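Local coordinates for protein kynurenine formamidase (Bacillus anthracis, PDB 4CO9) that hydrolyses N-formyl-L-kynurenine to L-kynurenine and formate in tryptophan degradation, using two zinc ions bound in each subunit, at residues T82-V87 against D180-G185; K95-K100 against H128-I133; L111-H116 against V147-V152; Y187-L192 against A206-I211. One frame throughout, in Å; residues are numbered along the deposited sequence.

Contact 1: T82-V87 against D180-G185; sequences TRIIDV and DHVADG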
# COMPACT_ATOMS: atom_id res chain seq x y z
N THR C 82 0.03 -2.81 -17.88
CA THR C 82 0.41 -1.41 -18.02
C THR C 82 1.45 -1.30 -19.10
O THR C 82 2.23 -2.22 -19.33
CB THR C 82 1.01 -0.72 -16.75
OG1 THR C 82 1.03 0.70 -16.92
CG2 THR C 82 2.44 -1.13 -16.49
N ARG C 83 1.43 -0.17 -19.80
CA ARG C 83 2.44 0.14 -20.78
C ARG C 83 3.25 1.32 -20.27
O ARG C 83 2.69 2.26 -19.71
CB ARG C 83 1.80 0.50 -22.12
CG ARG C 83 2.85 0.98 -23.09
CD ARG C 83 3.45 -0.05 -24.02
NE ARG C 83 2.50 -1.01 -24.58
CZ ARG C 83 1.83 -0.84 -25.71
NH1 ARG C 83 1.98 0.27 -26.42
NH2 ARG C 83 1.00 -1.78 -26.14
N ILE C 84 4.56 1.28 -20.46
CA ILE C 84 5.45 2.37 -20.10
C ILE C 84 6.10 2.96 -21.35
O ILE C 84 6.64 2.23 -22.18
CB ILE C 84 6.54 1.88 -19.14
CG1 ILE C 84 5.87 1.22 -17.92
CG2 ILE C 84 7.45 3.02 -18.74
CD1 ILE C 84 6.84 0.80 -16.84
N ILE C 85 6.05 4.29 -21.47
CA ILE C 85 6.59 5.00 -22.62
C ILE C 85 7.43 6.17 -22.18
O ILE C 85 7.28 6.69 -21.07
CB ILE C 85 5.50 5.52 -23.59
CG1 ILE C 85 4.58 6.52 -22.92
CG2 ILE C 85 4.71 4.34 -24.17
CD1 ILE C 85 3.57 7.17 -23.86
N ASP C 86 8.32 6.57 -23.07
CA ASP C 86 9.22 7.68 -22.82
C ASP C 86 8.67 8.96 -23.44
O ASP C 86 8.46 9.04 -24.65
CB ASP C 86 10.63 7.40 -23.32
CG ASP C 86 11.63 8.38 -22.77
OD1 ASP C 86 11.71 9.51 -23.29
OD2 ASP C 86 12.32 8.03 -21.78
N VAL C 87 8.49 9.98 -22.60
CA VAL C 87 8.07 11.31 -23.05
C VAL C 87 9.02 12.36 -22.46
O VAL C 87 8.60 13.44 -22.07
CB VAL C 87 6.62 11.60 -22.69
CG1 VAL C 87 5.68 10.76 -23.56
CG2 VAL C 87 6.34 11.33 -21.21
N ASP C 180 13.41 5.54 -14.06
CA ASP C 180 14.69 5.62 -14.80
C ASP C 180 15.44 4.28 -14.87
O ASP C 180 16.22 4.07 -15.78
CB ASP C 180 15.56 6.77 -14.29
CG ASP C 180 15.25 8.10 -14.99
OD1 ASP C 180 14.13 8.28 -15.54
OD2 ASP C 180 16.14 8.97 -14.99
N HIS C 181 15.11 3.35 -13.97
CA HIS C 181 15.74 2.04 -13.95
C HIS C 181 14.94 0.96 -14.68
O HIS C 181 15.30 -0.20 -14.63
CB HIS C 181 16.02 1.60 -12.51
CG HIS C 181 14.78 1.42 -11.67
ND1 HIS C 181 14.04 2.49 -11.21
CD2 HIS C 181 14.16 0.31 -11.22
CE1 HIS C 181 13.01 2.04 -10.53
NE2 HIS C 181 13.06 0.72 -10.50
N VAL C 182 13.87 1.33 -15.37
CA VAL C 182 13.06 0.36 -16.09
C VAL C 182 12.91 0.74 -17.56
O VAL C 182 12.82 1.91 -17.93
CB VAL C 182 11.67 0.15 -15.45
CG1 VAL C 182 11.81 -0.15 -13.96
CG2 VAL C 182 10.76 1.34 -15.67
N ALA C 183 12.87 -0.29 -18.40
CA ALA C 183 12.77 -0.10 -19.83
C ALA C 183 11.33 0.14 -20.23
O ALA C 183 10.38 -0.27 -19.53
CB ALA C 183 13.32 -1.33 -20.54
N ASP C 184 11.15 0.77 -21.40
CA ASP C 184 9.83 0.90 -21.99
C ASP C 184 9.25 -0.46 -22.26
O ASP C 184 9.97 -1.43 -22.47
CB ASP C 184 9.91 1.65 -23.32
CG ASP C 184 10.29 3.10 -23.17
OD1 ASP C 184 10.16 3.67 -22.07
OD2 ASP C 184 10.68 3.71 -24.18
N GLY C 185 7.92 -0.55 -22.29
CA GLY C 185 7.27 -1.78 -22.68
C GLY C 185 6.11 -2.14 -21.80
O GLY C 185 5.52 -1.29 -21.12
O HOH W 1 8.69 4.97 -25.54
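I84 turns its CG1 beside its own backbone N (chi1 -55°), and the extended second torsion carries CD1 on to V182, while D184 has its CG beside its backbone N (chi1 -68°), with the carboxylate near D86. Between these two segments one antiparallel hydrogen-bonded pair forms, I84 with G185, at the point where the chain leaves a loop and starts strand 185-190 alongside strand 81-86 of the central mixed sheet. It is a worked case of a loop merging into a sheet, and the ladder continues with T82 and Y187. I84 N donates to G185 O at 2.8 Å, and G185 N returns a longer bond of 3.1 Å to I84 O. G185 adopts a positive phi, at which a CB would press on the carbonyl oxygen of the residue before it. Its oxygen also receives a CA-H...O contact from R83 CA at 3.4 Å. Before G185 the loop swings off, the touching parts running 109° apart, and toward V182 the contact becomes apolar: CD1 of I84 meets CG2 of V182 at 4.1 Å, the two side chains crossing at about a right angle, with Y187 and I208 packed against both. D184 lies at the more open border, where its CB rests 3.5 Å from I84 O. Its OD1 forms a salt bridge with R112 of strand 108-112, the neighbour of 81-86 in the sheet; R112 also pairs with D86 OD2 and bonds V182 O. D184 OD2 accepts from a water 2.7 Å away, and that water accepts from D86 N at 3.0 Å.

Contact 2: K95-K100 against H128-I133; sequences KKELEK and HLRADI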
# COMPACT_ATOMS: atom_id res chain seq x y z
N LYS C 95 -2.39 15.22 -26.55
CA LYS C 95 -2.79 14.35 -27.65
C LYS C 95 -1.70 14.28 -28.71
O LYS C 95 -1.33 13.19 -29.15
CB LYS C 95 -4.10 14.83 -28.27
CG LYS C 95 -4.51 14.11 -29.54
CD LYS C 95 -5.97 14.39 -29.88
CE LYS C 95 -6.34 13.95 -31.29
NZ LYS C 95 -5.99 12.54 -31.58
N LYS C 96 -1.19 15.44 -29.10
CA LYS C 96 -0.20 15.51 -30.18
C LYS C 96 1.00 14.62 -29.92
O LYS C 96 1.46 13.92 -30.82
CB LYS C 96 0.26 16.96 -30.39
CG LYS C 96 1.30 17.11 -31.49
CD LYS C 96 1.59 18.57 -31.82
CE LYS C 96 2.73 18.67 -32.81
NZ LYS C 96 3.00 20.08 -33.20
N GLU C 97 1.50 14.63 -28.70
CA GLU C 97 2.70 13.87 -28.35
C GLU C 97 2.43 12.37 -28.20
O GLU C 97 3.35 11.57 -28.39
CB GLU C 97 3.33 14.40 -27.05
CG GLU C 97 3.98 15.77 -27.19
CD GLU C 97 2.98 16.92 -27.27
OE1 GLU C 97 1.83 16.78 -26.80
OE2 GLU C 97 3.36 17.99 -27.76
N LEU C 98 1.21 12.00 -27.85
CA LEU C 98 0.87 10.59 -27.63
C LEU C 98 0.39 9.88 -28.90
O LEU C 98 0.34 8.64 -28.93
CB LEU C 98 -0.18 10.45 -26.53
CG LEU C 98 0.24 10.91 -25.13
CD1 LEU C 98 -0.79 10.44 -24.13
CD2 LEU C 98 1.62 10.39 -24.74
N GLU C 99 0.05 10.64 -29.93
CA GLU C 99 -0.40 10.06 -31.21
C GLU C 99 0.67 9.16 -31.84
O GLU C 99 0.33 8.22 -32.53
CB GLU C 99 -0.81 11.16 -32.20
CG GLU C 99 -2.22 11.68 -31.97
CD GLU C 99 -2.60 12.83 -32.90
OE1 GLU C 99 -1.71 13.47 -33.51
OE2 GLU C 99 -3.82 13.08 -33.03
N LYS C 100 1.95 9.44 -31.60
CA LYS C 100 3.03 8.63 -32.17
C LYS C 100 3.19 7.25 -31.53
O LYS C 100 3.94 6.41 -32.03
CB LYS C 100 4.38 9.36 -32.13
CG LYS C 100 5.06 9.42 -30.78
CD LYS C 100 6.51 9.89 -30.90
CE LYS C 100 7.33 9.42 -29.71
NZ LYS C 100 8.74 9.87 -29.76
N HIS C 128 3.85 19.13 -17.60
CA HIS C 128 2.48 18.83 -17.21
C HIS C 128 1.77 18.11 -18.35
O HIS C 128 2.30 18.04 -19.46
CB HIS C 128 1.73 20.10 -16.84
CG HIS C 128 1.68 21.11 -17.94
ND1 HIS C 128 2.71 21.99 -18.19
CD2 HIS C 128 0.71 21.39 -18.84
CE1 HIS C 128 2.37 22.77 -19.20
NE2 HIS C 128 1.17 22.42 -19.62
N LEU C 129 0.59 17.58 -18.07
CA LEU C 129 -0.28 16.98 -19.07
C LEU C 129 -1.32 18.00 -19.49
O LEU C 129 -1.90 18.70 -18.65
CB LEU C 129 -0.98 15.75 -18.50
CG LEU C 129 -0.09 14.75 -17.78
CD1 LEU C 129 -0.90 13.52 -17.41
CD2 LEU C 129 1.12 14.36 -18.63
N ARG C 130 -1.55 18.12 -20.79
CA ARG C 130 -2.56 19.05 -21.29
C ARG C 130 -3.92 18.38 -21.27
O ARG C 130 -4.02 17.17 -21.42
CB ARG C 130 -2.18 19.51 -22.70
CG ARG C 130 -0.84 20.23 -22.75
CD ARG C 130 -0.69 21.08 -24.00
NE ARG C 130 -0.79 20.27 -25.22
CZ ARG C 130 0.20 19.54 -25.72
NH1 ARG C 130 1.39 19.49 -25.14
NH2 ARG C 130 -0.01 18.84 -26.83
N ALA C 131 -4.97 19.18 -21.11
CA ALA C 131 -6.33 18.65 -20.95
C ALA C 131 -6.80 17.72 -22.07
O ALA C 131 -7.52 16.75 -21.82
CB ALA C 131 -7.33 19.80 -20.79
N ASP C 132 -6.39 18.00 -23.30
CA ASP C 132 -6.83 17.18 -24.44
C ASP C 132 -6.30 15.73 -24.40
O ASP C 132 -6.68 14.90 -25.22
CB ASP C 132 -6.50 17.86 -25.78
CG ASP C 132 -5.01 17.86 -26.13
OD1 ASP C 132 -4.17 17.27 -25.43
OD2 ASP C 132 -4.68 18.47 -27.17
N ILE C 133 -5.39 15.45 -23.47
CA ILE C 133 -4.93 14.09 -23.26
C ILE C 133 -6.06 13.17 -22.78
O ILE C 133 -6.07 11.99 -23.09
CB ILE C 133 -3.74 14.08 -22.27
CG1 ILE C 133 -2.85 12.88 -22.50
CG2 ILE C 133 -4.24 14.09 -20.82
CD1 ILE C 133 -1.59 12.91 -21.65
O HOH W 2 -2.32 18.04 -28.37
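K95 and I133 bring their CA atoms to 4.9 Å, setting the start of helix 95-98 against the type I turn that runs from R130 to I133. D132 reaches over from the turn. Its chi1 of 72° sets CG between the backbone N and the carbonyl carbon; from there D132 OD1 accepts a nearly straight 2.9 Å bond from K95 N, which approaches from above the carboxylate plane. This occupies a backbone N-H in the first turn of the helix, and a negative charge at this end would be expected to interact favourably with the helix dipole. D132 OD2 accepts from a water at 2.7 Å, which in turn accepts from K96 N and R130 NH2. The salt bridge across the contact joins E97 OE1 and R130 NH2, 2.8 Å apart. OE1, also held by G94 N, uses its syn lone pair, although the carboxylate and guanidinium planes stand 81° to each other; R130 NH1 adds only a weak bond to OE1 and has S92 OG as a second partner. The apolar part of the contact is L98 CD1 against I133 CG1, 3.6 Å. L98 also packs on F136 and L137 of helix 133-140 and on I93 of strand 92-93, the strand that pairs with 128-129, while I133 leans on L166 of helix 161-168.

Contact 3: L111-H116 against V147-V152; sequences LRTSSH and VDVPSV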
# COMPACT_ATOMS: atom_id res chain seq x y z
N LEU C 111 4.12 7.33 -17.81
CA LEU C 111 4.90 8.27 -18.60
C LEU C 111 6.22 8.58 -17.91
O LEU C 111 6.24 9.13 -16.81
CB LEU C 111 4.10 9.56 -18.79
CG LEU C 111 2.68 9.46 -19.33
CD1 LEU C 111 2.07 10.85 -19.51
CD2 LEU C 111 2.66 8.72 -20.65
N ARG C 112 7.33 8.22 -18.56
CA ARG C 112 8.65 8.59 -18.11
C ARG C 112 9.04 9.95 -18.72
O ARG C 112 9.33 10.03 -19.91
CB ARG C 112 9.71 7.54 -18.50
CG ARG C 112 11.04 7.75 -17.79
CD ARG C 112 12.22 6.95 -18.35
NE ARG C 112 11.99 5.51 -18.36
CZ ARG C 112 11.46 4.85 -19.38
NH1 ARG C 112 11.13 5.48 -20.51
NH2 ARG C 112 11.25 3.55 -19.28
N THR C 113 8.99 11.00 -17.91
CA THR C 113 9.46 12.31 -18.33
C THR C 113 10.96 12.44 -18.08
O THR C 113 11.62 13.21 -18.76
CB THR C 113 8.76 13.48 -17.60
OG1 THR C 113 9.20 13.53 -16.24
CG2 THR C 113 7.24 13.34 -17.66
N SER C 114 11.47 11.70 -17.11
CA SER C 114 12.85 11.81 -16.65
C SER C 114 13.23 13.26 -16.36
O SER C 114 14.38 13.65 -16.55
CB SER C 114 13.82 11.21 -17.67
OG SER C 114 13.52 9.83 -17.91
N SER C 115 12.26 14.05 -15.93
CA SER C 115 12.47 15.49 -15.76
C SER C 115 13.08 15.84 -14.41
O SER C 115 13.81 16.82 -14.29
CB SER C 115 11.18 16.26 -15.98
OG SER C 115 11.39 17.64 -15.74
N HIS C 116 12.78 15.04 -13.39
CA HIS C 116 13.22 15.37 -12.04
C HIS C 116 14.00 14.20 -11.43
O HIS C 116 15.23 14.19 -11.51
CB HIS C 116 12.02 15.78 -11.17
CG HIS C 116 12.41 16.26 -9.80
ND1 HIS C 116 13.21 17.36 -9.60
CD2 HIS C 116 12.09 15.78 -8.58
CE1 HIS C 116 13.39 17.53 -8.30
NE2 HIS C 116 12.72 16.58 -7.66
N VAL C 147 2.70 9.30 -13.72
CA VAL C 147 3.82 10.15 -14.09
C VAL C 147 4.95 10.08 -13.07
O VAL C 147 4.72 9.85 -11.88
CB VAL C 147 3.37 11.62 -14.28
CG1 VAL C 147 2.44 11.73 -15.47
CG2 VAL C 147 2.71 12.18 -13.03
N ASP C 148 6.18 10.29 -13.54
CA ASP C 148 7.35 10.27 -12.66
C ASP C 148 7.69 11.63 -12.07
O ASP C 148 8.86 11.93 -11.81
CB ASP C 148 8.57 9.66 -13.37
CG ASP C 148 8.99 10.44 -14.60
OD1 ASP C 148 8.25 11.37 -15.02
OD2 ASP C 148 10.04 10.11 -15.18
N VAL C 149 6.67 12.46 -11.87
CA VAL C 149 6.78 13.77 -11.24
C VAL C 149 5.60 13.95 -10.27
O VAL C 149 4.68 13.13 -10.26
CB VAL C 149 6.81 14.90 -12.29
CG1 VAL C 149 8.16 14.95 -12.97
CG2 VAL C 149 5.70 14.71 -13.31
N PRO C 150 5.62 15.00 -9.42
CA PRO C 150 4.60 15.09 -8.35
C PRO C 150 3.20 15.46 -8.79
O PRO C 150 2.27 15.33 -7.99
CB PRO C 150 5.14 16.19 -7.44
CG PRO C 150 6.59 16.25 -7.72
CD PRO C 150 6.74 15.92 -9.18
N SER C 151 3.05 15.94 -10.01
CA SER C 151 1.75 16.40 -10.47
C SER C 151 1.54 16.17 -11.96
O SER C 151 2.49 16.07 -12.73
CB SER C 151 1.58 17.87 -10.15
OG SER C 151 0.23 18.26 -10.33
N VAL C 152 0.27 16.07 -12.34
CA VAL C 152 -0.13 16.08 -13.75
C VAL C 152 -0.43 17.51 -14.25
O VAL C 152 -0.60 17.71 -15.45
CB VAL C 152 -1.35 15.18 -14.03
CG1 VAL C 152 -1.01 13.73 -13.71
CG2 VAL C 152 -2.58 15.63 -13.25
O HOH W 3 11.27 12.76 -13.32
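A single carboxylate, that of D148, gathers three hydrogen bonds from two consecutive residues, T113 and S114. Its OD1 is gripped twice, by T113 N at 3.0 Å and by T113 OG1 at 2.7 Å, both on the syn side but from opposite faces of the carboxylate plane. OD2 uses its syn lone pair to accept from S114 N at 2.9 Å. D148 carries its CG between its backbone N and carbonyl carbon (chi1 61°), and T113 holds OG1 in the same kind of position (chi1 72°), from which the hydroxyl donates a hydrogen bond to D148 OD1, while T113 OG1 accepts one from S115 N at 3.1 Å, an ST turn. The buried carboxylate is therefore fixed in rotation, and its donors would be expected to stabilise a negative charge.

The turn stands where parallel strands 108-112 and 144-147 end. These neighbours in the sheet are linked by a beta-alpha-beta crossover through helix 133-140, and L111 pairs with V147, CD1 to CG1 at 4.2 Å. Beyond that pair the backbones part, leaving D148 N a weak bond to L111 O, and side chains take over the joining. A water completes the bridge, accepting from H116 N at 2.7 Å and donating to D148 O. The V147 side chain rests on the zinc ligand E175 and is itself about 7 Å from a bound zinc ion, while S151 and V152 touch H163, another zinc ligand.

Contact 4: Y187-L192 against A206-I211; sequences YELIAL and AVIRPI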
# COMPACT_ATOMS: atom_id res chain seq x y z
N TYR C 187 4.13 -4.36 -18.86
CA TYR C 187 4.31 -4.90 -17.54
C TYR C 187 2.96 -5.17 -16.93
O TYR C 187 1.93 -4.76 -17.47
CB TYR C 187 5.03 -3.88 -16.66
CG TYR C 187 6.42 -3.52 -17.09
CD1 TYR C 187 6.63 -2.57 -18.10
CD2 TYR C 187 7.53 -4.07 -16.47
CE1 TYR C 187 7.91 -2.21 -18.47
CE2 TYR C 187 8.80 -3.73 -16.84
CZ TYR C 187 9.00 -2.80 -17.83
OH TYR C 187 10.28 -2.49 -18.20
N GLU C 188 2.97 -5.85 -15.79
CA GLU C 188 1.85 -5.85 -14.88
C GLU C 188 2.18 -4.84 -13.79
O GLU C 188 3.30 -4.81 -13.31
CB GLU C 188 1.60 -7.24 -14.31
CG GLU C 188 1.01 -8.21 -15.35
CD GLU C 188 -0.50 -8.17 -15.40
OE1 GLU C 188 -1.08 -7.28 -14.78
OE2 GLU C 188 -1.11 -8.98 -16.12
N LEU C 189 1.21 -3.98 -13.46
CA LEU C 189 1.39 -2.94 -12.43
C LEU C 189 0.56 -3.29 -11.21
O LEU C 189 -0.54 -3.82 -11.33
CB LEU C 189 0.91 -1.58 -12.95
CG LEU C 189 0.84 -0.39 -11.98
CD1 LEU C 189 2.21 0.02 -11.47
CD2 LEU C 189 0.17 0.80 -12.66
N ILE C 190 1.11 -3.00 -10.03
CA ILE C 190 0.35 -2.95 -8.79
C ILE C 190 0.63 -1.59 -8.15
O ILE C 190 1.79 -1.23 -7.94
CB ILE C 190 0.76 -4.04 -7.80
CG1 ILE C 190 0.58 -5.44 -8.43
CG2 ILE C 190 -0.05 -3.93 -6.52
CD1 ILE C 190 1.25 -6.54 -7.64
N ALA C 191 -0.43 -0.86 -7.82
CA ALA C 191 -0.27 0.44 -7.16
C ALA C 191 -1.51 0.78 -6.32
O ALA C 191 -2.23 1.73 -6.61
CB ALA C 191 0.01 1.52 -8.19
N LEU C 192 -1.74 -0.01 -5.28
CA LEU C 192 -3.02 0.01 -4.58
C LEU C 192 -3.08 1.06 -3.48
O LEU C 192 -2.18 1.14 -2.66
CB LEU C 192 -3.29 -1.36 -3.94
CG LEU C 192 -3.76 -2.47 -4.89
CD1 LEU C 192 -3.43 -3.83 -4.31
CD2 LEU C 192 -5.25 -2.34 -5.17
N ALA C 206 4.06 1.13 -5.46
CA ALA C 206 3.96 0.80 -6.85
C ALA C 206 5.09 -0.13 -7.24
O ALA C 206 6.27 0.17 -7.00
CB ALA C 206 3.98 2.06 -7.71
N VAL C 207 4.73 -1.26 -7.83
CA VAL C 207 5.68 -2.22 -8.38
C VAL C 207 5.21 -2.69 -9.75
O VAL C 207 4.02 -2.66 -10.05
CB VAL C 207 5.85 -3.45 -7.46
CG1 VAL C 207 6.32 -3.04 -6.08
CG2 VAL C 207 4.56 -4.25 -7.35
N ILE C 208 6.15 -3.20 -10.55
CA ILE C 208 5.84 -3.74 -11.88
C ILE C 208 6.61 -5.03 -12.16
O ILE C 208 7.70 -5.24 -11.64
CB ILE C 208 6.16 -2.73 -13.01
CG1 ILE C 208 7.63 -2.28 -12.97
CG2 ILE C 208 5.21 -1.54 -12.92
CD1 ILE C 208 8.05 -1.36 -14.11
N ARG C 209 6.01 -5.88 -12.99
CA ARG C 209 6.63 -7.11 -13.43
C ARG C 209 6.53 -7.19 -14.95
O ARG C 209 5.44 -7.04 -15.51
CB ARG C 209 5.89 -8.29 -12.81
CG ARG C 209 6.47 -9.64 -13.16
CD ARG C 209 5.81 -10.74 -12.35
NE ARG C 209 4.41 -10.91 -12.68
CZ ARG C 209 3.61 -11.80 -12.09
NH1 ARG C 209 4.06 -12.57 -11.10
NH2 ARG C 209 2.35 -11.90 -12.47
N PRO C 210 7.66 -7.45 -15.63
CA PRO C 210 7.62 -7.51 -17.10
C PRO C 210 6.72 -8.64 -17.59
O PRO C 210 6.70 -9.70 -16.97
CB PRO C 210 9.08 -7.73 -17.51
CG PRO C 210 9.85 -7.97 -16.26
CD PRO C 210 9.01 -7.64 -15.08
N ILE C 211 5.94 -8.41 -18.64
CA ILE C 211 5.01 -9.45 -19.13
C ILE C 211 5.76 -10.61 -19.79
O ILE C 211 5.23 -11.72 -19.82
CB ILE C 211 3.94 -8.99 -20.15
CG1 ILE C 211 4.53 -8.85 -21.57
CG2 ILE C 211 3.20 -7.75 -19.69
CD1 ILE C 211 5.79 -8.02 -21.71
OXT ILE C 211 6.87 -10.45 -20.32
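An antiparallel strand pair near one end of the central sheet joins Y187-I190 to V207-P210, with short-segment axes 4.4 Å apart at closest approach. Two hydrogen-bonded pairs hold it. E188 N donates to R209 O at 2.8 Å and R209 N to E188 O; I190 N bonds V207 O at 2.9 Å, and V207 N returns a bond to I190 O. Between and beyond these lie the non-hydrogen-bonded pairs L189 with I208 and Y187 with P210, so the proline, which lacks an N-H, occupies a place where this pairing needs none.

Y187 and I208 meet in a CH-pi contact. I208 sets CG1 between its backbone N and carbonyl carbon (chi1 57°), and the extended second torsion (176°) carries CD1 over one face of the Y187 ring, 3.8 Å from the centroid and displaced toward the rim. P210 CB approaches CE2 of the same ring at 4.1 Å, and the phenol OH bonds to A183 O in the loop before the strand. L189 bends its CD1 onto CG2 of I208 at 3.7 Å. In sheet order, strand 207-210 stands between 9-10 and 185-190, and the latter continues to 81-86.

I190 and V207 lie side by side and point the same way, I190 CB to V207 CG2 at 3.8 Å. Their face meets the homodimer partner: I190 packs on I190 of the second subunit, and V207 on L192 of that subunit. At the chain end, I211 CG2 rests 3.6 Å from Y187 N.

Overall arrangement
Three of the contacts are built on one mixed sheet; contact 2 lies outside it but touches two of them, L98 packing on I85 of contact 1 and L129 on L111 of contact 3. In sheet order, contact 4 joins strands 207-210 and 185-190, contact 1 joins 185-190 to 81-86, and contact 3 joins 108-112 to 144-147. Centres of contacts 1 and 3, and of 1 and 4, are 12 Å apart; those of 2 and 4 are 23 Å apart. Along the chain, contacts 2 and 3 alternate their segments within the span of contact 1, and contact 4 follows. The contacts lead from strands meeting the second subunit to strands beside the zinc ligands, and the sheet continues beyond both.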